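Local coordinates for heme-binding protein A (PDB 3TPA), which probably binds glutathione as a periplasmic solute-binding protein of family 5, at residues D395-K398 and R399-G403; D418-N421 and F422-L426; D96-F99 and S100-Q104; V44-A48 and G49-V53; K256-P259 and Q260-L263. The protein carries 1 engineered substitution. All coordinates share one frame; numbering follows the deposited sequence.

Contact 1: residues D395-K398 and R399-G403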
loop_
_atom_site.group_PDB
_atom_site.type_symbol
_atom_site.label_atom_id
_atom_site.label_comp_id
_atom_site.label_asym_id
_atom_site.label_seq_id
_atom_site.Cartn_x
_atom_site.Cartn_y
_atom_site.Cartn_z
ATOM N N ASP A 395 -7.750 2.414 -22.213
ATOM C CA ASP A 395 -8.946 3.183 -22.557
ATOM C C ASP A 395 -9.841 3.329 -21.346
ATOM O O ASP A 395 -10.348 4.409 -21.059
ATOM C CB ASP A 395 -9.749 2.526 -23.692
ATOM C CG ASP A 395 -9.114 2.728 -25.054
ATOM O OD1 ASP A 395 -8.368 3.712 -25.221
ATOM O OD2 ASP A 395 -9.359 1.896 -25.959
ATOM N N PHE A 396 -10.030 2.214 -20.656
ATOM C CA PHE A 396 -10.842 2.142 -19.445
ATOM C C PHE A 396 -10.411 3.241 -18.486
ATOM O O PHE A 396 -11.224 4.023 -17.997
ATOM C CB PHE A 396 -10.653 0.758 -18.813
ATOM C CG PHE A 396 -11.294 0.591 -17.453
ATOM C CD1 PHE A 396 -12.647 0.338 -17.332
ATOM C CD2 PHE A 396 -10.516 0.650 -16.295
ATOM C CE1 PHE A 396 -13.230 0.164 -16.076
ATOM C CE2 PHE A 396 -11.081 0.477 -15.038
ATOM C CZ PHE A 396 -12.440 0.227 -14.930
ATOM N N ASN A 397 -9.112 3.312 -18.238
ATOM C CA ASN A 397 -8.569 4.321 -17.339
ATOM C C ASN A 397 -8.629 5.751 -17.857
ATOM O O ASN A 397 -8.972 6.654 -17.112
ATOM C CB ASN A 397 -7.132 3.980 -16.952
ATOM C CG ASN A 397 -7.068 2.853 -15.956
ATOM O OD1 ASN A 397 -7.892 2.782 -15.046
ATOM N ND2 ASN A 397 -6.109 1.956 -16.127
ATOM N N LYS A 398 -8.277 5.965 -19.118
ATOM C CA LYS A 398 -8.218 7.330 -19.636
ATOM C C LYS A 398 -9.614 7.926 -19.785
ATOM O O LYS A 398 -9.848 9.077 -19.441
ATOM C CB LYS A 398 -7.458 7.398 -20.960
ATOM C CG LYS A 398 -7.228 8.812 -21.449
ATOM C CD LYS A 398 -6.474 8.816 -22.769
ATOM C CE LYS A 398 -6.173 10.245 -23.212
ATOM N NZ LYS A 398 -5.652 10.295 -24.602
ATOM N N ARG A 399 -10.557 7.136 -20.274
ATOM C CA ARG A 399 -11.902 7.680 -20.460
ATOM C C ARG A 399 -12.687 7.761 -19.162
ATOM O O ARG A 399 -13.704 8.438 -19.090
ATOM C CB ARG A 399 -12.681 6.884 -21.498
ATOM C CG ARG A 399 -12.030 6.892 -22.857
ATOM C CD ARG A 399 -12.812 6.044 -23.816
ATOM N NE ARG A 399 -12.029 5.767 -25.007
ATOM C CZ ARG A 399 -12.502 5.134 -26.072
ATOM N NH1 ARG A 399 -13.759 4.722 -26.087
ATOM N NH2 ARG A 399 -11.720 4.925 -27.116
ATOM N N THR A 400 -12.227 7.053 -18.141
ATOM C CA THR A 400 -12.824 7.201 -16.828
ATOM C C THR A 400 -12.364 8.535 -16.236
ATOM O O THR A 400 -13.189 9.338 -15.791
ATOM C CB THR A 400 -12.474 6.029 -15.892
ATOM O OG1 THR A 400 -13.175 4.855 -16.312
ATOM C CG2 THR A 400 -12.887 6.347 -14.463
ATOM N N ARG A 401 -11.046 8.767 -16.239
ATOM C CA ARG A 401 -10.494 10.020 -15.742
ATOM C C ARG A 401 -11.144 11.219 -16.438
ATOM O O ARG A 401 -11.415 12.241 -15.813
ATOM C CB ARG A 401 -8.968 10.044 -15.915
ATOM C CG ARG A 401 -8.249 8.967 -15.102
ATOM C CD ARG A 401 -6.729 9.110 -15.160
ATOM N NE ARG A 401 -6.167 8.720 -16.451
ATOM C CZ ARG A 401 -5.518 7.577 -16.679
ATOM N NH1 ARG A 401 -5.340 6.697 -15.705
ATOM N NH2 ARG A 401 -5.036 7.314 -17.884
ATOM N N GLU A 402 -11.414 11.082 -17.729
ATOM C CA GLU A 402 -12.011 12.177 -18.496
ATOM C C GLU A 402 -13.517 12.330 -18.337
ATOM O O GLU A 402 -14.103 13.260 -18.878
ATOM C CB GLU A 402 -11.652 12.035 -19.973
ATOM C CG GLU A 402 -10.171 12.239 -20.239
ATOM C CD GLU A 402 -9.785 11.821 -21.630
ATOM O OE1 GLU A 402 -10.651 11.253 -22.328
ATOM O OE2 GLU A 402 -8.620 12.050 -22.015
ATOM N N GLY A 403 -14.156 11.423 -17.605
ATOM C CA GLY A 403 -15.581 11.574 -17.326
ATOM C C GLY A 403 -16.539 11.039 -18.377
ATOM O O GLY A 403 -17.703 11.427 -18.416
#

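Contact 2: residues D418-N421 and F422-L426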
loop_
_atom_site.group_PDB
_atom_site.type_symbol
_atom_site.label_atom_id
_atom_site.label_comp_id
_atom_site.label_asym_id
_atom_site.label_seq_id
_atom_site.Cartn_x
_atom_site.Cartn_y
_atom_site.Cartn_z
ATOM N N ASP A 418 -2.571 6.170 5.415
ATOM C CA ASP A 418 -3.187 7.313 6.112
ATOM C C ASP A 418 -4.555 7.643 5.506
ATOM O O ASP A 418 -4.733 7.505 4.294
ATOM C CB ASP A 418 -2.285 8.548 5.998
ATOM C CG ASP A 418 -2.698 9.654 6.939
ATOM O OD1 ASP A 418 -3.570 10.459 6.569
ATOM O OD2 ASP A 418 -2.160 9.718 8.058
ATOM N N PRO A 419 -5.517 8.089 6.330
ATOM C CA PRO A 419 -6.825 8.472 5.777
ATOM C C PRO A 419 -6.716 9.512 4.667
ATOM O O PRO A 419 -7.508 9.481 3.731
ATOM C CB PRO A 419 -7.583 9.051 6.990
ATOM C CG PRO A 419 -6.516 9.337 8.026
ATOM C CD PRO A 419 -5.460 8.285 7.787
ATOM N N ASP A 420 -5.741 10.411 4.763
ATOM C CA ASP A 420 -5.490 11.396 3.704
ATOM C C ASP A 420 -5.209 10.726 2.365
ATOM O O ASP A 420 -5.585 11.230 1.317
ATOM C CB ASP A 420 -4.312 12.311 4.057
ATOM C CG ASP A 420 -3.931 13.246 2.898
ATOM O OD1 ASP A 420 -4.543 14.319 2.772
ATOM O OD2 ASP A 420 -3.037 12.895 2.096
ATOM N N ASN A 421 -4.549 9.579 2.407
ATOM C CA ASN A 421 -4.137 8.880 1.187
ATOM C C ASN A 421 -5.225 7.932 0.670
ATOM O O ASN A 421 -4.988 7.159 -0.244
ATOM C CB ASN A 421 -2.806 8.140 1.437
ATOM C CG ASN A 421 -2.279 7.424 0.214
ATOM O OD1 ASN A 421 -2.092 6.210 0.229
ATOM N ND2 ASN A 421 -2.010 8.178 -0.846
ATOM N N PHE A 422 -6.415 8.005 1.269
ATOM C CA PHE A 422 -7.634 7.451 0.673
ATOM C C PHE A 422 -8.477 8.628 0.163
ATOM O O PHE A 422 -8.795 8.720 -1.012
ATOM C CB PHE A 422 -8.494 6.686 1.709
ATOM C CG PHE A 422 -7.971 5.327 2.084
ATOM C CD1 PHE A 422 -8.427 4.187 1.431
ATOM C CD2 PHE A 422 -7.066 5.182 3.119
ATOM C CE1 PHE A 422 -7.962 2.912 1.784
ATOM C CE2 PHE A 422 -6.581 3.898 3.477
ATOM C CZ PHE A 422 -7.035 2.772 2.810
ATOM N N LEU A 423 -8.830 9.528 1.073
ATOM C CA LEU A 423 -9.836 10.564 0.801
ATOM C C LEU A 423 -9.406 11.676 -0.158
ATOM O O LEU A 423 -10.202 12.154 -0.960
ATOM C CB LEU A 423 -10.305 11.195 2.104
ATOM C CG LEU A 423 -10.899 10.221 3.131
ATOM C CD1 LEU A 423 -11.168 10.987 4.398
ATOM C CD2 LEU A 423 -12.178 9.585 2.629
ATOM N N PHE A 424 -8.153 12.094 -0.085
ATOM C CA PHE A 424 -7.692 13.133 -1.007
ATOM C C PHE A 424 -7.576 12.614 -2.456
ATOM O O PHE A 424 -8.067 13.251 -3.383
ATOM C CB PHE A 424 -6.378 13.776 -0.510
ATOM C CG PHE A 424 -5.980 15.005 -1.277
ATOM C CD1 PHE A 424 -6.464 16.262 -0.912
ATOM C CD2 PHE A 424 -5.139 14.907 -2.358
ATOM C CE1 PHE A 424 -6.102 17.407 -1.624
ATOM C CE2 PHE A 424 -4.765 16.039 -3.071
ATOM C CZ PHE A 424 -5.250 17.289 -2.714
ATOM N N PRO A 425 -6.919 11.465 -2.664
ATOM C CA PRO A 425 -6.872 10.965 -4.047
ATOM C C PRO A 425 -8.254 10.716 -4.651
ATOM O O PRO A 425 -8.469 11.009 -5.837
ATOM C CB PRO A 425 -6.101 9.650 -3.913
ATOM C CG PRO A 425 -5.187 9.879 -2.751
ATOM C CD PRO A 425 -6.009 10.719 -1.781
ATOM N N LEU A 426 -9.171 10.168 -3.851
ATOM C CA LEU A 426 -10.496 9.790 -4.349
ATOM C C LEU A 426 -11.482 10.948 -4.501
ATOM O O LEU A 426 -12.372 10.905 -5.347
ATOM C CB LEU A 426 -11.127 8.753 -3.420
ATOM C CG LEU A 426 -10.443 7.390 -3.463
ATOM C CD1 LEU A 426 -11.060 6.409 -2.480
ATOM C CD2 LEU A 426 -10.502 6.850 -4.880
#

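Contact 3: residues D96-F99 and S100-Q104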
loop_
_atom_site.group_PDB
_atom_site.type_symbol
_atom_site.label_atom_id
_atom_site.label_comp_id
_atom_site.label_asym_id
_atom_site.label_seq_id
_atom_site.Cartn_x
_atom_site.Cartn_y
_atom_site.Cartn_z
ATOM N N ASP A 96 24.832 9.742 4.287
ATOM C CA ASP A 96 24.132 8.584 3.727
ATOM C C ASP A 96 22.639 8.881 3.527
ATOM O O ASP A 96 22.046 8.521 2.515
ATOM C CB ASP A 96 24.316 7.358 4.621
ATOM C CG ASP A 96 25.780 7.037 4.880
ATOM O OD1 ASP A 96 26.548 6.925 3.899
ATOM O OD2 ASP A 96 26.163 6.899 6.068
ATOM N N VAL A 97 22.034 9.553 4.497
ATOM C CA VAL A 97 20.623 9.937 4.378
ATOM C C VAL A 97 20.396 10.914 3.217
ATOM O O VAL A 97 19.478 10.745 2.399
ATOM C CB VAL A 97 20.088 10.552 5.710
ATOM C CG1 VAL A 97 18.607 10.909 5.583
ATOM C CG2 VAL A 97 20.302 9.577 6.871
ATOM N N VAL A 98 21.240 11.939 3.143
ATOM C CA VAL A 98 21.116 12.952 2.094
ATOM C C VAL A 98 21.303 12.302 0.731
ATOM O O VAL A 98 20.538 12.550 -0.194
ATOM C CB VAL A 98 22.117 14.122 2.293
ATOM C CG1 VAL A 98 22.040 15.131 1.140
ATOM C CG2 VAL A 98 21.850 14.819 3.620
ATOM N N PHE A 99 22.313 11.455 0.611
ATOM C CA PHE A 99 22.504 10.679 -0.619
ATOM C C PHE A 99 21.225 9.920 -1.037
ATOM O O PHE A 99 20.813 9.947 -2.209
ATOM C CB PHE A 99 23.670 9.681 -0.450
ATOM C CG PHE A 99 23.847 8.750 -1.618
ATOM C CD1 PHE A 99 24.698 9.079 -2.661
ATOM C CD2 PHE A 99 23.149 7.545 -1.677
ATOM C CE1 PHE A 99 24.857 8.230 -3.734
ATOM C CE2 PHE A 99 23.304 6.683 -2.749
ATOM C CZ PHE A 99 24.156 7.026 -3.782
ATOM N N SER A 100 20.598 9.240 -0.079
ATOM C CA SER A 100 19.490 8.342 -0.406
ATOM C C SER A 100 18.264 9.116 -0.905
ATOM O O SER A 100 17.587 8.689 -1.832
ATOM C CB SER A 100 19.136 7.486 0.809
ATOM O OG SER A 100 20.289 6.789 1.261
ATOM N N PHE A 101 18.000 10.265 -0.287
ATOM C CA PHE A 101 16.928 11.153 -0.727
ATOM C C PHE A 101 17.279 11.832 -2.038
ATOM O O PHE A 101 16.465 11.883 -2.966
ATOM C CB PHE A 101 16.642 12.223 0.338
ATOM C CG PHE A 101 15.713 11.759 1.423
ATOM C CD1 PHE A 101 14.395 12.173 1.444
ATOM C CD2 PHE A 101 16.147 10.866 2.394
ATOM C CE1 PHE A 101 13.542 11.745 2.438
ATOM C CE2 PHE A 101 15.292 10.429 3.384
ATOM C CZ PHE A 101 13.992 10.862 3.406
ATOM N N GLN A 102 18.494 12.368 -2.110
ATOM C CA GLN A 102 18.854 13.226 -3.233
ATOM C C GLN A 102 19.053 12.471 -4.552
ATOM O O GLN A 102 18.803 13.020 -5.612
ATOM C CB GLN A 102 20.061 14.117 -2.882
ATOM C CG GLN A 102 19.725 15.248 -1.870
ATOM C CD GLN A 102 18.562 16.090 -2.311
ATOM O OE1 GLN A 102 17.520 16.118 -1.661
ATOM N NE2 GLN A 102 18.727 16.787 -3.423
ATOM N N ARG A 103 19.483 11.214 -4.490
ATOM C CA ARG A 103 19.586 10.405 -5.701
ATOM C C ARG A 103 18.251 10.503 -6.431
ATOM O O ARG A 103 18.189 10.613 -7.661
ATOM C CB ARG A 103 19.882 8.941 -5.375
ATOM C CG ARG A 103 19.916 8.053 -6.609
ATOM C CD ARG A 103 19.894 6.563 -6.280
ATOM N NE ARG A 103 19.976 5.786 -7.513
ATOM C CZ ARG A 103 20.178 4.480 -7.578
ATOM N NH1 ARG A 103 20.326 3.760 -6.471
ATOM N NH2 ARG A 103 20.241 3.899 -8.763
ATOM N N GLN A 104 17.190 10.516 -5.634
ATOM C CA GLN A 104 15.835 10.519 -6.134
ATOM C C GLN A 104 15.343 11.905 -6.529
ATOM O O GLN A 104 14.798 12.071 -7.607
ATOM C CB GLN A 104 14.896 9.894 -5.091
ATOM C CG GLN A 104 15.397 8.504 -4.620
ATOM C CD GLN A 104 14.359 7.725 -3.858
ATOM O OE1 GLN A 104 13.214 7.602 -4.286
ATOM N NE2 GLN A 104 14.756 7.180 -2.719
#

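Contact 4: residues V44-A48 and G49-V53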
loop_
_atom_site.group_PDB
_atom_site.type_symbol
_atom_site.label_atom_id
_atom_site.label_comp_id
_atom_site.label_asym_id
_atom_site.label_seq_id
_atom_site.Cartn_x
_atom_site.Cartn_y
_atom_site.Cartn_z
ATOM N N VAL A 44 12.564 6.337 10.263
ATOM C CA VAL A 44 11.616 5.770 11.230
ATOM C C VAL A 44 10.946 4.551 10.594
ATOM O O VAL A 44 10.868 4.456 9.368
ATOM C CB VAL A 44 10.550 6.802 11.667
ATOM C CG1 VAL A 44 11.220 8.070 12.190
ATOM C CG2 VAL A 44 9.599 7.139 10.493
ATOM N N GLU A 45 10.480 3.609 11.414
ATOM C CA GLU A 45 9.932 2.352 10.905
ATOM C C GLU A 45 8.519 2.154 11.433
ATOM O O GLU A 45 8.208 2.615 12.518
ATOM C CB GLU A 45 10.778 1.176 11.402
ATOM C CG GLU A 45 12.280 1.348 11.238
ATOM C CD GLU A 45 12.749 0.967 9.862
ATOM O OE1 GLU A 45 13.963 0.724 9.688
ATOM O OE2 GLU A 45 11.896 0.903 8.953
ATOM N N PHE A 46 7.671 1.442 10.695
ATOM C CA PHE A 46 6.322 1.155 11.198
ATOM C C PHE A 46 6.396 0.158 12.364
ATOM O O PHE A 46 7.090 -0.847 12.275
ATOM C CB PHE A 46 5.440 0.566 10.092
ATOM C CG PHE A 46 5.108 1.539 8.984
ATOM C CD1 PHE A 46 4.173 2.534 9.178
ATOM C CD2 PHE A 46 5.712 1.428 7.743
ATOM C CE1 PHE A 46 3.866 3.416 8.164
ATOM C CE2 PHE A 46 5.405 2.301 6.722
ATOM C CZ PHE A 46 4.474 3.298 6.932
ATOM N N LYS A 47 5.701 0.434 13.459
ATOM C CA LYS A 47 5.591 -0.553 14.531
ATOM C C LYS A 47 4.992 -1.812 13.919
ATOM O O LYS A 47 4.182 -1.715 12.998
ATOM C CB LYS A 47 4.700 -0.040 15.673
ATOM C CG LYS A 47 5.330 1.071 16.514
ATOM C CD LYS A 47 4.418 1.505 17.663
ATOM C CE LYS A 47 5.142 2.422 18.644
ATOM N NZ LYS A 47 6.215 1.716 19.412
ATOM N N ALA A 48 5.405 -2.985 14.404
ATOM C CA ALA A 48 4.930 -4.261 13.857
ATOM C C ALA A 48 3.404 -4.345 13.831
ATOM O O ALA A 48 2.741 -4.094 14.832
ATOM C CB ALA A 48 5.510 -5.432 14.641
ATOM N N GLY A 49 2.856 -4.675 12.667
ATOM C CA GLY A 49 1.419 -4.839 12.511
ATOM C C GLY A 49 0.625 -3.545 12.515
ATOM O O GLY A 49 -0.601 -3.561 12.479
ATOM N N LYS A 50 1.322 -2.415 12.540
ATOM C CA LYS A 50 0.665 -1.132 12.732
ATOM C C LYS A 50 1.041 -0.116 11.647
ATOM O O LYS A 50 1.991 -0.316 10.900
ATOM C CB LYS A 50 1.006 -0.566 14.109
ATOM C CG LYS A 50 0.397 -1.314 15.287
ATOM C CD LYS A 50 0.415 -0.413 16.526
ATOM C CE LYS A 50 0.459 -1.202 17.831
ATOM N NZ LYS A 50 0.852 -0.337 18.994
ATOM N N ILE A 51 0.290 0.976 11.569
ATOM C CA ILE A 51 0.592 2.036 10.613
ATOM C C ILE A 51 1.325 3.207 11.292
ATOM O O ILE A 51 1.856 4.096 10.629
ATOM C CB ILE A 51 -0.691 2.507 9.874
ATOM C CG1 ILE A 51 -1.262 1.359 9.037
ATOM C CG2 ILE A 51 -0.398 3.694 8.976
ATOM C CD1 ILE A 51 -2.656 1.638 8.496
ATOM N N GLU A 52 1.380 3.194 12.615
ATOM C CA GLU A 52 2.153 4.198 13.335
ATOM C C GLU A 52 3.661 3.879 13.333
ATOM O O GLU A 52 4.071 2.699 13.268
ATOM C CB GLU A 52 1.628 4.364 14.759
ATOM C CG GLU A 52 1.722 3.149 15.640
ATOM C CD GLU A 52 1.227 3.434 17.054
ATOM O OE1 GLU A 52 2.018 3.283 18.012
ATOM O OE2 GLU A 52 0.050 3.821 17.205
ATOM N N VAL A 53 4.476 4.933 13.393
ATOM C CA VAL A 53 5.926 4.787 13.265
ATOM C C VAL A 53 6.623 4.822 14.631
ATOM O O VAL A 53 6.051 5.280 15.611
ATOM C CB VAL A 53 6.531 5.864 12.312
ATOM C CG1 VAL A 53 5.871 5.789 10.926
ATOM C CG2 VAL A 53 6.383 7.269 12.886
#

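Contact 5: residues K256-P259 and Q260-L263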
loop_
_atom_site.group_PDB
_atom_site.type_symbol
_atom_site.label_atom_id
_atom_site.label_comp_id
_atom_site.label_asym_id
_atom_site.label_seq_id
_atom_site.Cartn_x
_atom_site.Cartn_y
_atom_site.Cartn_z
ATOM N N LYS A 256 -7.234 -23.384 6.479
ATOM C CA LYS A 256 -7.784 -23.058 7.791
ATOM C C LYS A 256 -8.031 -24.309 8.651
ATOM O O LYS A 256 -8.216 -24.208 9.859
ATOM C CB LYS A 256 -9.074 -22.250 7.644
ATOM C CG LYS A 256 -8.851 -20.748 7.346
ATOM C CD LYS A 256 -10.147 -20.065 6.917
ATOM C CE LYS A 256 -9.947 -18.587 6.615
ATOM N NZ LYS A 256 -11.231 -17.961 6.163
ATOM N N LYS A 257 -8.034 -25.480 8.022
ATOM C CA LYS A 257 -8.263 -26.739 8.735
ATOM C C LYS A 257 -6.984 -27.554 8.909
ATOM O O LYS A 257 -6.975 -28.553 9.629
ATOM C CB LYS A 257 -9.305 -27.591 8.006
ATOM C CG LYS A 257 -10.684 -26.937 7.888
ATOM C CD LYS A 257 -11.574 -27.725 6.943
ATOM C CE LYS A 257 -12.964 -27.123 6.854
ATOM N NZ LYS A 257 -13.770 -27.771 5.783
ATOM N N ASP A 258 -5.913 -27.135 8.243
ATOM C CA ASP A 258 -4.666 -27.893 8.252
ATOM C C ASP A 258 -3.852 -27.656 9.511
ATOM O O ASP A 258 -3.472 -26.522 9.786
ATOM C CB ASP A 258 -3.813 -27.540 7.032
ATOM C CG ASP A 258 -4.388 -28.074 5.739
ATOM O OD1 ASP A 258 -5.083 -29.111 5.778
ATOM O OD2 ASP A 258 -4.134 -27.466 4.681
ATOM N N PRO A 259 -3.561 -28.731 10.268
ATOM C CA PRO A 259 -2.780 -28.634 11.509
ATOM C C PRO A 259 -1.400 -28.053 11.278
ATOM O O PRO A 259 -0.869 -27.385 12.168
ATOM C CB PRO A 259 -2.637 -30.095 11.958
ATOM C CG PRO A 259 -3.792 -30.800 11.336
ATOM C CD PRO A 259 -4.017 -30.109 10.010
ATOM N N GLN A 260 -0.823 -28.316 10.111
ATOM C CA GLN A 260 0.550 -27.887 9.826
ATOM C C GLN A 260 0.652 -26.397 9.518
ATOM O O GLN A 260 1.746 -25.852 9.437
ATOM C CB GLN A 260 1.134 -28.665 8.648
ATOM C CG GLN A 260 0.964 -30.171 8.735
ATOM C CD GLN A 260 -0.136 -30.689 7.832
ATOM O OE1 GLN A 260 -1.235 -30.133 7.775
ATOM N NE2 GLN A 260 0.157 -31.765 7.114
ATOM N N ILE A 261 -0.494 -25.752 9.346
ATOM C CA ILE A 261 -0.538 -24.370 8.870
ATOM C C ILE A 261 -1.145 -23.414 9.880
ATOM O O ILE A 261 -2.169 -23.699 10.520
ATOM C CB ILE A 261 -1.298 -24.266 7.519
ATOM C CG1 ILE A 261 -0.529 -25.025 6.427
ATOM C CG2 ILE A 261 -1.511 -22.797 7.125
ATOM C CD1 ILE A 261 -1.348 -25.298 5.179
ATOM N N ASN A 262 -0.471 -22.277 10.022
ATOM C CA ASN A 262 -0.938 -21.149 10.797
ATOM C C ASN A 262 -1.272 -20.053 9.782
ATOM O O ASN A 262 -0.382 -19.327 9.326
ATOM C CB ASN A 262 0.175 -20.700 11.744
ATOM C CG ASN A 262 -0.146 -19.406 12.472
ATOM O OD1 ASN A 262 -1.307 -19.026 12.629
ATOM N ND2 ASN A 262 0.895 -18.722 12.923
ATOM N N LEU A 263 -2.546 -19.962 9.403
ATOM C CA LEU A 263 -2.961 -19.009 8.381
ATOM C C LEU A 263 -3.291 -17.649 9.000
ATOM O O LEU A 263 -4.311 -17.502 9.662
ATOM C CB LEU A 263 -4.182 -19.530 7.614
ATOM C CG LEU A 263 -4.660 -18.561 6.518
ATOM C CD1 LEU A 263 -3.664 -18.521 5.355
ATOM C CD2 LEU A 263 -6.041 -18.930 6.022
HETATM O O HOH W 1 -4.050 -31.444 6.700
HETATM O O HOH W 2 -1.761 -24.404 13.442
#

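Contact 1: residues D395-K398 and R399-G403
With OG1 of Thr400 turned beside its own backbone N (chi1 -72°), the hydroxyl leans back along the helix and gives a 2.7 Å hydrogen bond from Thr400 OG1 to Phe396 O, a carbonyl to which Thr400 N makes only a weak bond. In the conformer described, one of two modelled, Arg401 is bent at chi3 (-73°), which folds its guanidinium back over the preceding turn. There Asn397 O stands over the centre of one face, 3.5 Å above the plane, while NH1 of Arg401 lies 3.5 Å from CB of Asn397. Arg399 and Asp395 run side by side in the same direction, but Asp395 OD2 and Arg399 NH2 stay 4.0 Å apart, with the oxygen well out of the guanidinium plane. One turn on, Glu402 OE2 meets the aliphatic part of Lys398, 3.3 Å from CE, whereas NZ is 4.3 Å from OE2. Beyond helix 393-401, Gly403 closes the C-terminus in a Schellman motif, its phi positive (85°). Thr400 OG1 is also bonded to Tyr410, and the ring of Phe396 meets that same tyrosine on the buried side. The acid-base pairs at i and i+4 are therefore loose, probably contributing diffuse electrostatic attraction, while the threonine hydroxyl provides a direct polar link between the helix backbone and strand 407-413.

Contact 2: residues D418-N421 and F422-L426
Pro419 meets Phe422 and Leu423 in a capped helix start, at the N-terminal end of the short helix that includes 420-427; the contact is buried, its centre about 12 Å from the centre of the chain. Across the turn, Pro419 O accepts twice: Leu423 N comes in nearly head-on at 3.0 Å from Pro419 O, whereas Phe422 N approaches from above the carbonyl plane. The capping bond runs from Asp420 N to Asp418 OD1 (2.8 Å), on the anti side of the carboxylate; the other oxygen, OD2, forms a salt bridge with Arg461, so the cap is tied to helix 458-475. Phe422 holds CG opposite the carbonyl carbon (chi1 -76°), which lays the ring back along the turn with its edge toward the start of the helix, where it also meets Phe317 edge-to-face. Asp418 O lies near the ring plane, 3.5 Å from CD2 of Phe422. Asp420 and Phe424 lie side by side and point the same way, their carboxylate and ring planes 19° apart, with OD1 of Asp420 beside CB of Phe424. Pro425, lacking an N-H, kinks the helix; Asn421 O is bonded instead by Trp412 NE1, and the amide oxygen of Asn421 by Ser414. The side chains of Asn421 and Pro425 cross at about a right angle, ND2 of Asn421 lying 4.1 Å from CG of Pro425.

Contact 3: residues D96-F99 and S100-Q104
Ser100 OG and Ser100 N both bond to Asp96 O, at 2.8 Å and 3.1 Å, reaching the oxygen from opposite faces of its carbonyl plane. A chi1 of -55° swings OG back toward the preceding turn, and the hydroxyl is further engaged by the backbone N of Tyr165. One residue along, Val97 and Phe101 lie alongside each other: CG1 of Val97 touches CE2 of Phe101 at 4.0 Å, and Val97 O sits at the ring edge, 3.3 Å from CD2 of Phe101. On the partly exposed side, CG1 of Val98 rests 3.8 Å from CG of Gln102, whose chain then bends away at chi2. Further out, the carboxylate of Asp96 is held by Arg90 and the backbone of Lys167, and Arg103 pairs with Asp183. Helix 94-105 thus lies with Val97 and Phe101 against strands 131-136 and 141-146, while Phe99 packs on helix 167-175.

Contact 4: residues V44-A48 and G49-V53
Val44 and Val53 meet at the apolar centre of this beta hairpin, CG2 of Val44 lying 3.8 Å from CB of Val53. That methyl reaches across because it occupies the position between backbone N and carbonyl carbon, with CG1 beside the N (chi1 -54°). Phe46 pairs with Val53 as an antiparallel non-hydrogen-bonded pair whose side chains diverge, though CD1 of Phe46 still touches CG1 of Val53. The ring presents its edge to the loop: Ile51 O lies in its plane, 3.1 Å from CD1 of Phe46. Outside the two segments, Phe502, Thr155 and Ala158 pack on Phe46. The chain reverses through a type II turn from Lys47 to Lys50, with Gly49 at the positive-phi corner (phi 73°). Lys50 N closes it with a bond to Lys47 O at 3.0 Å, and Lys47 N bonds Glu52 O at 2.8 Å. This joins edge strand 44-46 to strand 53-63 of the antiparallel sheet. At the polar rim the ammonium of Lys47 is paired with Glu54; Glu52, in a long salt bridge with Lys50, meets the aliphatic chain of Lys47, OE1 of Glu52 lying 3.0 Å from CD of Lys47.

Contact 5: residues K256-P259 and Q260-L263
Asp258 and Ile261 lie side by side at the ends of a type I beta turn, which leads from helix 249-255 into strand 261-276. From its CB outward, Asp258 first meets two side chains: CB is 3.7 Å from OE1 of Gln260 and 3.8 Å from CD1 of Ile261. Beyond CG, carboxylate oxygen OD2 lies 3.6 Å from that same methyl of Ile261 and is hydrogen-bonded to Tyr233 of helix 229-237. The other oxygen, OD1, is bonded by Gln254 and by a water that also donates to OE1 of Gln260. Although Asp258 is buried, both its carboxylate oxygens thus have hydrogen-bonding partners. Its backbone closes the turn, Ile261 N giving a 3.1 Å bond to Asp258 O. Gln260, bent at chi2 (103°), brings its amide oxygen over beside the proline, 3.6 Å from CD of Pro259. Farther from the turn, the extended chain of Lys256 crosses Leu263 at a slant, with CG of Lys256 3.6 Å from CD2 of Leu263.

In the fold
Along the chain the order is contact 4, 3, 5, 1 and 2, and no two of them touch. Contacts 4 and 2 come nearest, about 5 Å between closest atoms, whereas contacts 3 and 5 are about 44 Å apart between centres. Contact 4 begins the five-stranded antiparallel sheet whose last two strands, 131-136 and 141-146, receive the helix of contact 3. Contact 5 starts strand 261-276 of the six-stranded mixed sheet; contacts 1 and 2 lie on the helices before and after strand 407-413 of that sheet, centres 20 Å apart. The five thus fall into two groups, contacts 3 and 4 about the antiparallel sheet and contacts 1, 2 and 5 about the mixed sheet, each a local turn or helix segment of the solute-binding fold.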